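Local coordinates for iron-regulated outer membrane protein (Neisseria meningitidis, PDB 4B7O) that probably carries iron across the meningococcal outer membrane as a TonB-dependent transporter, a beta-barrel with a plug domain folded inside it, at residues 125-130 with 508-513; 308-313 with 329-334; 359-364 with 385-390; 442-447 with 467-472. All coordinates share one frame; numbering follows the deposited sequence.

Contact 1 (125-130 with 508-513); sequences YSDSQI and SRSPRL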
loop_
_atom_site.group_PDB
_atom_site.type_symbol
_atom_site.label_atom_id
_atom_site.label_comp_id
_atom_site.label_asym_id
_atom_site.label_seq_id
_atom_site.Cartn_x
_atom_site.Cartn_y
_atom_site.Cartn_z
ATOM N N TYR A 125 3.435 -0.968 9.812
ATOM C CA TYR A 125 3.880 -0.881 8.455
ATOM C C TYR A 125 5.381 -0.600 8.479
ATOM O O TYR A 125 5.926 -0.025 9.403
ATOM C CB TYR A 125 3.148 0.289 7.754
ATOM C CG TYR A 125 3.197 1.634 8.546
ATOM C CD1 TYR A 125 2.241 1.939 9.503
ATOM C CD2 TYR A 125 4.183 2.569 8.313
ATOM C CE1 TYR A 125 2.281 3.130 10.236
ATOM C CE2 TYR A 125 4.217 3.770 9.015
ATOM C CZ TYR A 125 3.256 4.030 9.973
ATOM O OH TYR A 125 3.286 5.205 10.659
ATOM N N SER A 126 6.022 -0.905 7.386
ATOM C CA SER A 126 7.452 -0.862 7.291
ATOM C C SER A 126 7.684 -0.163 5.984
ATOM O O SER A 126 6.828 -0.180 5.128
ATOM C CB SER A 126 7.940 -2.319 7.177
ATOM O OG SER A 126 9.181 -2.395 6.559
ATOM N N ASP A 127 8.843 0.444 5.810
ATOM C CA ASP A 127 9.048 1.177 4.598
ATOM C C ASP A 127 10.190 0.624 3.786
ATOM O O ASP A 127 10.494 1.123 2.692
ATOM C CB ASP A 127 9.175 2.682 4.908
ATOM C CG ASP A 127 10.453 3.043 5.626
ATOM O OD1 ASP A 127 11.032 2.174 6.313
ATOM O OD2 ASP A 127 10.854 4.224 5.515
ATOM N N SER A 128 10.788 -0.447 4.283
ATOM C CA SER A 128 11.843 -1.120 3.510
ATOM C C SER A 128 11.262 -2.082 2.485
ATOM O O SER A 128 10.081 -2.420 2.527
ATOM C CB SER A 128 12.861 -1.809 4.418
ATOM O OG SER A 128 13.294 -0.880 5.421
ATOM N N GLN A 129 12.074 -2.450 1.515
ATOM C CA GLN A 129 11.618 -3.378 0.522
ATOM C C GLN A 129 12.587 -4.561 0.320
ATOM O O GLN A 129 13.747 -4.498 0.713
ATOM C CB GLN A 129 11.446 -2.620 -0.765
ATOM C CG GLN A 129 12.752 -2.275 -1.419
ATOM C CD GLN A 129 12.535 -1.546 -2.698
ATOM O OE1 GLN A 129 11.542 -1.762 -3.387
ATOM N NE2 GLN A 129 13.431 -0.643 -3.007
ATOM N N ILE A 130 12.083 -5.622 -0.303
ATOM C CA ILE A 130 12.886 -6.720 -0.853
ATOM C C ILE A 130 13.792 -6.376 -2.078
ATOM O O ILE A 130 14.970 -6.595 -2.020
ATOM C CB ILE A 130 11.979 -7.944 -1.125
ATOM C CG1 ILE A 130 11.387 -8.417 0.213
ATOM C CG2 ILE A 130 12.772 -9.082 -1.783
ATOM C CD1 ILE A 130 10.193 -9.302 0.028
ATOM N N SER A 508 7.875 14.523 7.310
ATOM C CA SER A 508 9.176 14.018 6.826
ATOM C C SER A 508 9.212 12.505 6.766
ATOM O O SER A 508 8.542 11.827 7.535
ATOM C CB SER A 508 10.357 14.541 7.645
ATOM O OG SER A 508 10.021 14.448 9.018
ATOM N N ARG A 509 10.004 11.997 5.847
ATOM C CA ARG A 509 10.259 10.581 5.735
ATOM C C ARG A 509 11.769 10.345 5.694
ATOM O O ARG A 509 12.460 10.942 4.880
ATOM C CB ARG A 509 9.653 10.096 4.457
ATOM C CG ARG A 509 9.246 8.644 4.475
ATOM C CD ARG A 509 8.267 8.435 3.338
ATOM N NE ARG A 509 8.169 7.053 2.942
ATOM C CZ ARG A 509 7.340 6.204 3.494
ATOM N NH1 ARG A 509 6.523 6.616 4.444
ATOM N NH2 ARG A 509 7.308 4.950 3.068
ATOM N N SER A 510 12.253 9.495 6.600
ATOM C CA SER A 510 13.659 9.035 6.649
ATOM C C SER A 510 14.064 8.177 5.491
ATOM O O SER A 510 13.247 7.458 4.932
ATOM C CB SER A 510 13.859 8.183 7.909
ATOM O OG SER A 510 12.883 7.147 8.020
ATOM N N PRO A 511 15.347 8.232 5.110
ATOM C CA PRO A 511 15.843 7.490 3.935
ATOM C C PRO A 511 15.491 6.038 4.093
ATOM O O PRO A 511 15.539 5.537 5.211
ATOM C CB PRO A 511 17.354 7.609 4.059
ATOM C CG PRO A 511 17.626 8.667 5.078
ATOM C CD PRO A 511 16.349 9.172 5.630
ATOM N N ARG A 512 15.099 5.374 3.020
ATOM C CA ARG A 512 14.864 3.926 3.106
ATOM C C ARG A 512 16.172 3.161 3.037
ATOM O O ARG A 512 17.080 3.542 2.301
ATOM C CB ARG A 512 13.951 3.431 2.005
ATOM C CG ARG A 512 12.938 4.460 1.533
ATOM C CD ARG A 512 11.968 5.006 2.585
ATOM N NE ARG A 512 11.064 5.936 1.862
ATOM C CZ ARG A 512 11.338 7.211 1.538
ATOM N NH1 ARG A 512 12.457 7.830 1.942
ATOM N NH2 ARG A 512 10.454 7.900 0.831
ATOM N N LEU A 513 16.280 2.098 3.820
ATOM C CA LEU A 513 17.406 1.153 3.670
ATOM C C LEU A 513 17.386 0.556 2.271
ATOM O O LEU A 513 16.340 0.397 1.666
ATOM C CB LEU A 513 17.304 0.054 4.714
ATOM C CG LEU A 513 17.148 0.529 6.166
ATOM C CD1 LEU A 513 16.576 -0.534 7.087
ATOM C CD2 LEU A 513 18.456 1.057 6.753
#
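Asp127 meets two arginines of the 508-513 segment without forming a hydrogen bond to either. Its OD2 lies against the aliphatic part of Arg512, 3.2 Å from CD, and 4.0 Å from NE. The carboxylate and guanidinium planes are almost parallel, 5° apart, but not shared, since the oxygen stands well out of the guanidinium plane, and the attraction is one of charge alone. Asp127 OD2 also sits over one face of the Arg509 guanidinium, toward its rim, while NH2 of Arg509 packs on Asp127 CB at 3.5 Å. CG of Arg509 lies over the centre of the Arg512 guanidinium, 3.8 Å above its plane. Further along, Ser128 OG touches Leu513 CD1 at 3.7 Å; chi1 of -50° sets this hydroxyl beside its own backbone N.

The polar ends are held from outside. Asp127 OD2 forms a salt bridge with Lys442, Arg509 pairs with Asp118, and Arg512 with Glu535, while Ser510 OG bonds to Asp444. Backbone hydrogen bonds of Gln129 with Ala516 and of Ile130 with Leu517 continue the junction. Here a plug loop meets the chain leaving barrel strand 498-509, and the buried acid, set among three basic side chains, would probably favour its ionised form; the attraction across this contact is then mainly one of charge.

Contact 2 (308-313 with 329-334); sequences QSNTNL and NAYVLE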
loop_
_atom_site.group_PDB
_atom_site.type_symbol
_atom_site.label_atom_id
_atom_site.label_comp_id
_atom_site.label_asym_id
_atom_site.label_seq_id
_atom_site.Cartn_x
_atom_site.Cartn_y
_atom_site.Cartn_z
ATOM N N GLN A 308 4.490 -12.123 4.610
ATOM C CA GLN A 308 4.380 -11.008 5.527
ATOM C C GLN A 308 3.668 -11.544 6.745
ATOM O O GLN A 308 2.605 -12.176 6.624
ATOM C CB GLN A 308 3.563 -9.872 4.892
ATOM C CG GLN A 308 3.575 -8.581 5.710
ATOM C CD GLN A 308 2.964 -7.399 4.969
ATOM O OE1 GLN A 308 3.673 -6.600 4.373
ATOM N NE2 GLN A 308 1.633 -7.309 4.972
ATOM N N SER A 309 4.232 -11.299 7.913
ATOM C CA SER A 309 3.657 -11.754 9.182
ATOM C C SER A 309 3.545 -10.612 10.118
ATOM O O SER A 309 4.382 -9.733 10.112
ATOM C CB SER A 309 4.564 -12.780 9.858
ATOM O OG SER A 309 4.286 -13.992 9.224
ATOM N N ASN A 310 2.549 -10.666 10.982
ATOM C CA ASN A 310 2.290 -9.574 11.898
ATOM C C ASN A 310 1.824 -10.093 13.244
ATOM O O ASN A 310 0.817 -10.805 13.325
ATOM C CB ASN A 310 1.205 -8.672 11.288
ATOM C CG ASN A 310 1.220 -7.272 11.870
ATOM O OD1 ASN A 310 2.172 -6.883 12.576
ATOM N ND2 ASN A 310 0.173 -6.489 11.572
ATOM N N THR A 311 2.523 -9.733 14.306
ATOM C CA THR A 311 2.001 -9.967 15.639
ATOM C C THR A 311 1.674 -8.646 16.303
ATOM O O THR A 311 2.530 -7.755 16.437
ATOM C CB THR A 311 3.034 -10.718 16.495
ATOM O OG1 THR A 311 3.412 -11.864 15.753
ATOM C CG2 THR A 311 2.433 -11.164 17.785
ATOM N N ASN A 312 0.436 -8.493 16.715
ATOM C CA ASN A 312 -0.008 -7.151 17.062
ATOM C C ASN A 312 -0.716 -7.179 18.360
ATOM O O ASN A 312 -1.592 -8.045 18.599
ATOM C CB ASN A 312 -0.930 -6.540 16.002
ATOM C CG ASN A 312 -1.019 -4.983 16.136
ATOM O OD1 ASN A 312 -0.248 -4.235 15.540
ATOM N ND2 ASN A 312 -1.917 -4.521 16.948
ATOM N N LEU A 313 -0.345 -6.227 19.205
ATOM C CA LEU A 313 -1.098 -6.024 20.407
ATOM C C LEU A 313 -1.653 -4.636 20.407
ATOM O O LEU A 313 -0.906 -3.694 20.238
ATOM C CB LEU A 313 -0.176 -6.202 21.594
ATOM C CG LEU A 313 -0.776 -6.147 22.994
ATOM C CD1 LEU A 313 -1.732 -7.300 23.262
ATOM C CD2 LEU A 313 0.371 -6.244 23.980
ATOM N N ASN A 329 -0.546 0.717 20.176
ATOM C CA ASN A 329 -0.268 -0.612 19.724
ATOM C C ASN A 329 1.211 -1.001 19.801
ATOM O O ASN A 329 2.110 -0.118 19.907
ATOM C CB ASN A 329 -0.880 -0.850 18.354
ATOM C CG ASN A 329 -0.114 -0.192 17.247
ATOM O OD1 ASN A 329 0.342 0.971 17.366
ATOM N ND2 ASN A 329 0.058 -0.942 16.126
ATOM N N ALA A 330 1.461 -2.311 19.785
ATOM C CA ALA A 330 2.835 -2.755 19.673
ATOM C C ALA A 330 2.888 -3.939 18.742
ATOM O O ALA A 330 2.073 -4.865 18.839
ATOM C CB ALA A 330 3.350 -3.176 21.040
ATOM N N TYR A 331 3.865 -3.950 17.859
ATOM C CA TYR A 331 3.869 -4.984 16.930
ATOM C C TYR A 331 5.264 -5.428 16.496
ATOM O O TYR A 331 6.259 -4.725 16.684
ATOM C CB TYR A 331 3.057 -4.505 15.711
ATOM C CG TYR A 331 3.721 -3.391 14.991
ATOM C CD1 TYR A 331 4.636 -3.637 14.018
ATOM C CD2 TYR A 331 3.459 -2.062 15.353
ATOM C CE1 TYR A 331 5.268 -2.582 13.378
ATOM C CE2 TYR A 331 4.068 -1.013 14.725
ATOM C CZ TYR A 331 4.961 -1.277 13.743
ATOM O OH TYR A 331 5.548 -0.229 13.112
ATOM N N VAL A 332 5.271 -6.555 15.789
ATOM C CA VAL A 332 6.468 -7.129 15.126
ATOM C C VAL A 332 6.068 -7.566 13.756
ATOM O O VAL A 332 5.191 -8.376 13.574
ATOM C CB VAL A 332 6.926 -8.400 15.882
ATOM C CG1 VAL A 332 8.216 -8.921 15.307
ATOM C CG2 VAL A 332 7.044 -8.114 17.388
ATOM N N LEU A 333 6.694 -7.029 12.770
ATOM C CA LEU A 333 6.278 -7.281 11.444
ATOM C C LEU A 333 7.450 -7.968 10.761
ATOM O O LEU A 333 8.569 -7.449 10.759
ATOM C CB LEU A 333 6.054 -5.936 10.793
ATOM C CG LEU A 333 4.901 -5.819 9.824
ATOM C CD1 LEU A 333 4.813 -4.391 9.296
ATOM C CD2 LEU A 333 5.025 -6.792 8.661
ATOM N N GLU A 334 7.208 -9.145 10.193
ATOM C CA GLU A 334 8.262 -9.861 9.505
ATOM C C GLU A 334 7.903 -10.020 8.048
ATOM O O GLU A 334 6.828 -10.478 7.728
ATOM C CB GLU A 334 8.538 -11.250 10.118
ATOM C CG GLU A 334 8.793 -11.240 11.629
ATOM C CD GLU A 334 10.275 -11.339 12.091
ATOM O OE1 GLU A 334 11.225 -11.079 11.289
ATOM O OE2 GLU A 334 10.477 -11.664 13.302
#
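Ser309 and Glu334 open a run of backbone hydrogen bonds between two antiparallel strands whose axes approach to 4.7 Å. Three hydrogen-bonded pairs, Ser309 with Glu334, Thr311 with Val332 and Leu313 with Ala330, each contribute two N-H to O bonds; Ser309 N to Glu334 O, at 2.7 Å, is the shortest. Between them, in the non-hydrogen-bonded pairs, alpha carbons supply weaker CH to O contacts, such as Tyr331 CA to Thr311 O at 3.1 Å.

Polar side-chain contacts gather on the face of Asn310, Asn312, Tyr331 and Leu333. With its CG anti to the backbone N (chi1 -161°), Asn312 brings OD1 over to the neighbouring strand, where it meets Tyr331 CB at 3.3 Å and accepts a weak hydrogen bond from Asn329 ND2 at 3.4 Å. The two amides are turned 32° from one another, whereas the Asn312 amide and the Tyr331 ring are nearly parallel, 7° apart, although the oxygen approaches that ring obliquely. Asn329 is held further by Asn365 and by the carbonyl of Asn123.

Apolar packing centres on Leu333, whose CD2 makes a carbon-carbon contact with Gln308 CG at 3.7 Å. The same methyl also lies against the Ser309 carbonyl, 3.3 Å from its O. Tyr331 and Asn310 rest on Ala124 of the plug, which identifies their face as the barrel interior. Thr311, Val332, Leu313 and Ala330 occupy the outer face. This alternation of residues, across a hairpin of strands 303-320 and 323-339, is that of a beta-barrel wall closed around a plug, as in TonB-dependent transporters.

Contact 3 (359-364 with 385-390); sequences ITTRGM and RHQEIK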
loop_
_atom_site.group_PDB
_atom_site.type_symbol
_atom_site.label_atom_id
_atom_site.label_comp_id
_atom_site.label_asym_id
_atom_site.label_seq_id
_atom_site.Cartn_x
_atom_site.Cartn_y
_atom_site.Cartn_z
ATOM N N ILE A 359 13.229 -9.254 6.929
ATOM C CA ILE A 359 13.165 -7.870 7.383
ATOM C C ILE A 359 12.271 -7.834 8.590
ATOM O O ILE A 359 11.189 -8.386 8.577
ATOM C CB ILE A 359 12.548 -6.950 6.353
ATOM C CG1 ILE A 359 13.214 -7.093 5.004
ATOM C CG2 ILE A 359 12.718 -5.507 6.811
ATOM C CD1 ILE A 359 12.504 -6.260 3.969
ATOM N N THR A 360 12.702 -7.200 9.647
ATOM C CA THR A 360 12.014 -7.353 10.904
ATOM C C THR A 360 11.686 -5.943 11.304
ATOM O O THR A 360 12.551 -5.092 11.289
ATOM C CB THR A 360 12.905 -8.057 12.023
ATOM O OG1 THR A 360 13.127 -9.440 11.727
ATOM C CG2 THR A 360 12.231 -8.046 13.346
ATOM N N THR A 361 10.449 -5.687 11.667
ATOM C CA THR A 361 10.080 -4.371 12.034
ATOM C C THR A 361 9.444 -4.448 13.346
ATOM O O THR A 361 8.521 -5.250 13.513
ATOM C CB THR A 361 9.087 -3.795 11.008
ATOM O OG1 THR A 361 9.783 -3.674 9.767
ATOM C CG2 THR A 361 8.579 -2.388 11.428
ATOM N N ARG A 362 9.910 -3.619 14.283
ATOM C CA ARG A 362 9.146 -3.494 15.553
ATOM C C ARG A 362 8.739 -2.062 15.782
ATOM O O ARG A 362 9.479 -1.125 15.447
ATOM C CB ARG A 362 9.938 -3.931 16.781
ATOM C CG ARG A 362 10.627 -5.255 16.599
ATOM C CD ARG A 362 12.008 -5.226 17.225
ATOM N NE ARG A 362 12.229 -6.501 17.863
ATOM C CZ ARG A 362 11.962 -6.729 19.142
ATOM N NH1 ARG A 362 11.493 -5.740 19.912
ATOM N NH2 ARG A 362 12.188 -7.944 19.652
ATOM N N GLY A 363 7.566 -1.897 16.358
ATOM C CA GLY A 363 7.022 -0.572 16.517
ATOM C C GLY A 363 6.056 -0.552 17.633
ATOM O O GLY A 363 5.501 -1.593 18.004
ATOM N N MET A 364 5.912 0.625 18.206
ATOM C CA MET A 364 4.854 0.910 19.157
ATOM C C MET A 364 4.331 2.297 18.946
ATOM O O MET A 364 5.057 3.177 18.517
ATOM C CB MET A 364 5.301 0.720 20.595
ATOM C CG MET A 364 6.781 0.876 20.765
ATOM S SD MET A 364 7.232 0.720 22.503
ATOM C CE MET A 364 8.694 1.771 22.580
ATOM N N ARG A 385 9.638 3.228 15.632
ATOM C CA ARG A 385 9.743 2.098 14.713
ATOM C C ARG A 385 11.169 1.647 14.581
ATOM O O ARG A 385 11.998 2.472 14.290
ATOM C CB ARG A 385 9.267 2.473 13.310
ATOM C CG ARG A 385 9.078 1.239 12.465
ATOM C CD ARG A 385 8.469 1.515 11.122
ATOM N NE ARG A 385 9.237 2.481 10.405
ATOM C CZ ARG A 385 8.778 3.190 9.383
ATOM N NH1 ARG A 385 7.526 3.028 8.929
ATOM N NH2 ARG A 385 9.602 4.033 8.825
ATOM N N HIS A 386 11.432 0.349 14.749
ATOM C CA HIS A 386 12.760 -0.242 14.469
ATOM C C HIS A 386 12.708 -1.229 13.344
ATOM O O HIS A 386 11.911 -2.216 13.370
ATOM C CB HIS A 386 13.338 -0.925 15.739
ATOM C CG HIS A 386 14.792 -1.336 15.604
ATOM N ND1 HIS A 386 15.163 -2.538 15.097
ATOM C CD2 HIS A 386 15.972 -0.645 15.888
ATOM C CE1 HIS A 386 16.505 -2.606 15.069
ATOM N NE2 HIS A 386 16.997 -1.444 15.543
ATOM N N GLN A 387 13.542 -0.976 12.340
ATOM C CA GLN A 387 13.726 -1.924 11.269
ATOM C C GLN A 387 15.066 -2.600 11.208
ATOM O O GLN A 387 16.085 -1.930 11.338
ATOM C CB GLN A 387 13.509 -1.233 9.934
ATOM C CG GLN A 387 12.064 -1.316 9.528
ATOM C CD GLN A 387 11.716 -0.257 8.543
ATOM O OE1 GLN A 387 11.711 0.934 8.876
ATOM N NE2 GLN A 387 11.431 -0.672 7.321
ATOM N N GLU A 388 15.075 -3.896 10.891
ATOM C CA GLU A 388 16.360 -4.608 10.692
ATOM C C GLU A 388 16.276 -5.557 9.531
ATOM O O GLU A 388 15.383 -6.423 9.515
ATOM C CB GLU A 388 16.780 -5.399 11.945
ATOM C CG GLU A 388 18.209 -5.947 11.856
ATOM C CD GLU A 388 18.746 -6.728 13.104
ATOM O OE1 GLU A 388 18.061 -6.828 14.174
ATOM O OE2 GLU A 388 19.886 -7.277 13.003
ATOM N N ILE A 389 17.187 -5.391 8.567
ATOM C CA ILE A 389 17.282 -6.245 7.405
ATOM C C ILE A 389 18.363 -7.296 7.767
ATOM O O ILE A 389 19.420 -6.923 8.217
ATOM C CB ILE A 389 17.756 -5.423 6.199
ATOM C CG1 ILE A 389 16.676 -4.492 5.665
ATOM C CG2 ILE A 389 18.167 -6.280 5.070
ATOM C CD1 ILE A 389 16.989 -3.772 4.345
ATOM N N LYS A 390 18.082 -8.596 7.593
ATOM C CA LYS A 390 18.984 -9.714 8.001
ATOM C C LYS A 390 19.053 -10.685 6.890
ATOM O O LYS A 390 18.146 -11.503 6.757
ATOM C CB LYS A 390 18.411 -10.478 9.199
ATOM C CG LYS A 390 17.688 -9.574 10.171
ATOM C CD LYS A 390 16.825 -10.352 11.139
ATOM C CE LYS A 390 16.374 -9.395 12.210
ATOM N NZ LYS A 390 15.828 -10.120 13.371
#
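Thr361 and Gln387 stand side by side on one face of the strand pair, pointing the same way, with Thr361 OG1 3.3 Å from Gln387 CG. In the threonine, chi1 of -65° sets OG1 beside the backbone N and leaves CG2 anti to it, turned toward Arg385, whose CG it touches at 3.8 Å as the two side chains cross at a slant. Arg385 then bends at its third torsion, and its guanidinium makes a salt bridge with Asp444 on the next strand. Ile359 CG2 and Ile389 CG1 are more loosely apposed on this same face, at 4.2 Å.

These residues line the inner surface of the barrel wall, where Thr361 also meets Ser126 of the plug; strands 355-373 and 376-391 form an antiparallel hairpin of that wall. Its backbone bonds join Thr360 with Glu388 and Arg362 with His386, both hydrogen-bonded pairs, and Gly363 brings its CA within 4.2 Å of Arg385 CA.

On the reverse face Lys390 leaves its strand and runs back, extended beyond CG, across Thr360. Its CE lies 3.3 Å from Thr360 OG1, and NZ gives that oxygen a weak hydrogen bond of 3.2 Å. The same hydroxyl is bonded to Glu334 of the preceding strand, so two polar partners from different strands meet at Thr360 OG1. Glu388, extended on this face, is bonded through OE2 to Asn439.

Contact 4 (442-447 with 467-472); sequences KTDTGA and DRFKVK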
loop_
_atom_site.group_PDB
_atom_site.type_symbol
_atom_site.label_atom_id
_atom_site.label_comp_id
_atom_site.label_asym_id
_atom_site.label_seq_id
_atom_site.Cartn_x
_atom_site.Cartn_y
_atom_site.Cartn_z
ATOM N N LYS A 442 17.322 0.830 11.151
ATOM C CA LYS A 442 16.776 2.195 11.093
ATOM C C LYS A 442 15.799 2.329 12.215
ATOM O O LYS A 442 14.912 1.478 12.370
ATOM C CB LYS A 442 16.089 2.495 9.773
ATOM C CG LYS A 442 15.749 3.977 9.646
ATOM C CD LYS A 442 15.296 4.322 8.246
ATOM C CE LYS A 442 13.796 4.140 8.128
ATOM N NZ LYS A 442 13.396 4.483 6.737
ATOM N N THR A 443 16.017 3.332 13.059
ATOM C CA THR A 443 15.060 3.659 14.112
ATOM C C THR A 443 14.351 4.968 13.726
ATOM O O THR A 443 15.004 5.907 13.303
ATOM C CB THR A 443 15.790 3.869 15.440
ATOM O OG1 THR A 443 16.493 2.674 15.766
ATOM C CG2 THR A 443 14.831 4.208 16.561
ATOM N N ASP A 444 13.026 5.002 13.815
ATOM C CA ASP A 444 12.271 6.245 13.602
ATOM C C ASP A 444 11.524 6.513 14.877
ATOM O O ASP A 444 10.932 5.592 15.464
ATOM C CB ASP A 444 11.322 6.189 12.425
ATOM C CG ASP A 444 12.029 6.226 11.083
ATOM O OD1 ASP A 444 12.735 7.209 10.784
ATOM O OD2 ASP A 444 11.857 5.277 10.273
ATOM N N THR A 445 11.657 7.765 15.337
ATOM C CA THR A 445 11.058 8.257 16.587
ATOM C C THR A 445 10.257 9.580 16.362
ATOM O O THR A 445 10.748 10.545 15.756
ATOM C CB THR A 445 12.148 8.476 17.671
ATOM O OG1 THR A 445 13.309 7.697 17.340
ATOM C CG2 THR A 445 11.635 8.032 19.010
ATOM N N GLY A 446 9.045 9.607 16.884
ATOM C CA GLY A 446 8.133 10.723 16.696
ATOM C C GLY A 446 7.374 11.093 17.972
ATOM O O GLY A 446 6.832 10.225 18.703
ATOM N N ALA A 447 7.352 12.376 18.295
ATOM C CA ALA A 447 6.307 12.835 19.211
ATOM C C ALA A 447 5.549 13.953 18.504
ATOM O O ALA A 447 6.097 14.656 17.644
ATOM C CB ALA A 447 6.914 13.323 20.487
ATOM N N ASP A 467 10.178 14.574 14.460
ATOM C CA ASP A 467 10.492 13.310 13.796
ATOM C C ASP A 467 11.989 13.130 13.822
ATOM O O ASP A 467 12.708 14.001 13.316
ATOM C CB ASP A 467 10.051 13.334 12.327
ATOM C CG ASP A 467 8.586 12.893 12.121
ATOM O OD1 ASP A 467 7.674 13.762 12.170
ATOM O OD2 ASP A 467 8.350 11.681 11.848
ATOM N N ARG A 468 12.463 12.035 14.437
ATOM C CA ARG A 468 13.904 11.748 14.539
ATOM C C ARG A 468 14.233 10.390 13.902
ATOM O O ARG A 468 13.607 9.365 14.243
ATOM C CB ARG A 468 14.333 11.751 16.013
ATOM C CG ARG A 468 15.823 11.506 16.207
ATOM C CD ARG A 468 16.439 12.306 17.355
ATOM N NE ARG A 468 17.875 11.979 17.490
ATOM C CZ ARG A 468 18.881 12.602 16.867
ATOM N NH1 ARG A 468 18.649 13.640 16.064
ATOM N NH2 ARG A 468 20.135 12.189 17.051
ATOM N N PHE A 469 15.205 10.366 13.002
ATOM C CA PHE A 469 15.697 9.075 12.566
ATOM C C PHE A 469 17.164 8.730 12.878
ATOM O O PHE A 469 18.009 9.629 13.047
ATOM C CB PHE A 469 15.387 8.867 11.100
ATOM C CG PHE A 469 16.348 9.515 10.173
ATOM C CD1 PHE A 469 17.548 8.865 9.837
ATOM C CD2 PHE A 469 16.048 10.730 9.574
ATOM C CE1 PHE A 469 18.449 9.420 8.944
ATOM C CE2 PHE A 469 16.937 11.294 8.656
ATOM C CZ PHE A 469 18.133 10.648 8.350
ATOM N N LYS A 470 17.473 7.426 12.909
ATOM C CA LYS A 470 18.898 6.941 12.981
ATOM C C LYS A 470 19.081 5.796 12.009
ATOM O O LYS A 470 18.401 4.786 12.090
ATOM C CB LYS A 470 19.251 6.461 14.394
ATOM C CG LYS A 470 20.762 6.569 14.685
ATOM C CD LYS A 470 21.500 5.355 15.274
ATOM C CE LYS A 470 21.226 5.146 16.761
ATOM N NZ LYS A 470 20.052 4.209 16.966
ATOM N N VAL A 471 19.967 5.946 11.062
ATOM C CA VAL A 471 20.139 4.917 10.087
ATOM C C VAL A 471 21.525 4.277 10.198
ATOM O O VAL A 471 22.552 4.979 10.117
ATOM C CB VAL A 471 19.984 5.497 8.676
ATOM C CG1 VAL A 471 20.687 4.643 7.682
ATOM C CG2 VAL A 471 18.511 5.587 8.320
ATOM N N LYS A 472 21.554 2.946 10.344
ATOM C CA LYS A 472 22.818 2.222 10.397
ATOM C C LYS A 472 22.930 1.354 9.172
ATOM O O LYS A 472 22.246 0.339 9.056
ATOM C CB LYS A 472 22.903 1.425 11.700
ATOM C CG LYS A 472 24.314 0.983 12.106
ATOM C CD LYS A 472 24.430 -0.541 12.144
ATOM C CE LYS A 472 24.925 -1.042 10.785
ATOM N NZ LYS A 472 24.825 -2.508 10.535
#
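Asp467, in a non-hydrogen-bonded pair with Gly446, lies with its CA 3.4 Å from Thr445 O in a CH to O contact. The carboxylate of Asp467 is taken up by Arg465 of its own strand. Arg468 follows in a hydrogen-bonded pair with Thr445: its N reaches Thr445 O at 2.6 Å, and its carbonyl accepts the return bond from Thr445 N. The arginine side chain bends at the second torsion and leads away from the neighbouring strand on the outer face.

Phe469 turns to the opposite face. Its CG sits between the backbone N and the carbonyl carbon (chi1 82°), which carries the ring away from the partner strand and leaves CB to face Asp444 OD1 at 3.1 Å. Carboxylate and ring planes are inclined at 64°, and the oxygen approaches the ring obliquely. The ring packs on Ser510 and Pro511, while Asp444 is bonded to Ser510 OG through OD1, paired with Arg385 through OD2, and touches Ile160 of the plug. Strands 441-455 and 458-472 form an antiparallel hairpin of the barrel wall, and these contacts place the face of Phe469 toward the interior.

Lys470 exchanges two backbone bonds with Thr443, its N to Thr443 O measuring 2.9 Å; the two side chains lie alongside each other on the outer face. Val471 returns to the inner face, where CG2 packs on both CG and CD of Lys442, each at 3.5 Å. The lysine crosses the valine obliquely and bends at its third torsion, and NZ then makes a hydrogen bond to Pro511 O and a salt bridge to Asp127.

Contacts 2, 3 and 4 follow one another along the chain and pair strands of the same barrel wall, while contact 1 spans the whole stretch, its plug loop preceding them and its 508-513 segment following. Centres of contacts 2 and 3 lie about 10 Å apart, joined by neighbouring strands 323-339 and 355-373; contacts 3 and 4 are about 12 Å apart, joined through strands 376-391 and 441-455. Contacts 2 and 4 do not touch. Contact 1 meets all three: packing on Leu333, weak polar contacts with Arg385, and a salt bridge to Lys442. The plug loop thus lies against three successive hairpins, consistent with a plugged, closed barrel in the apoprotein.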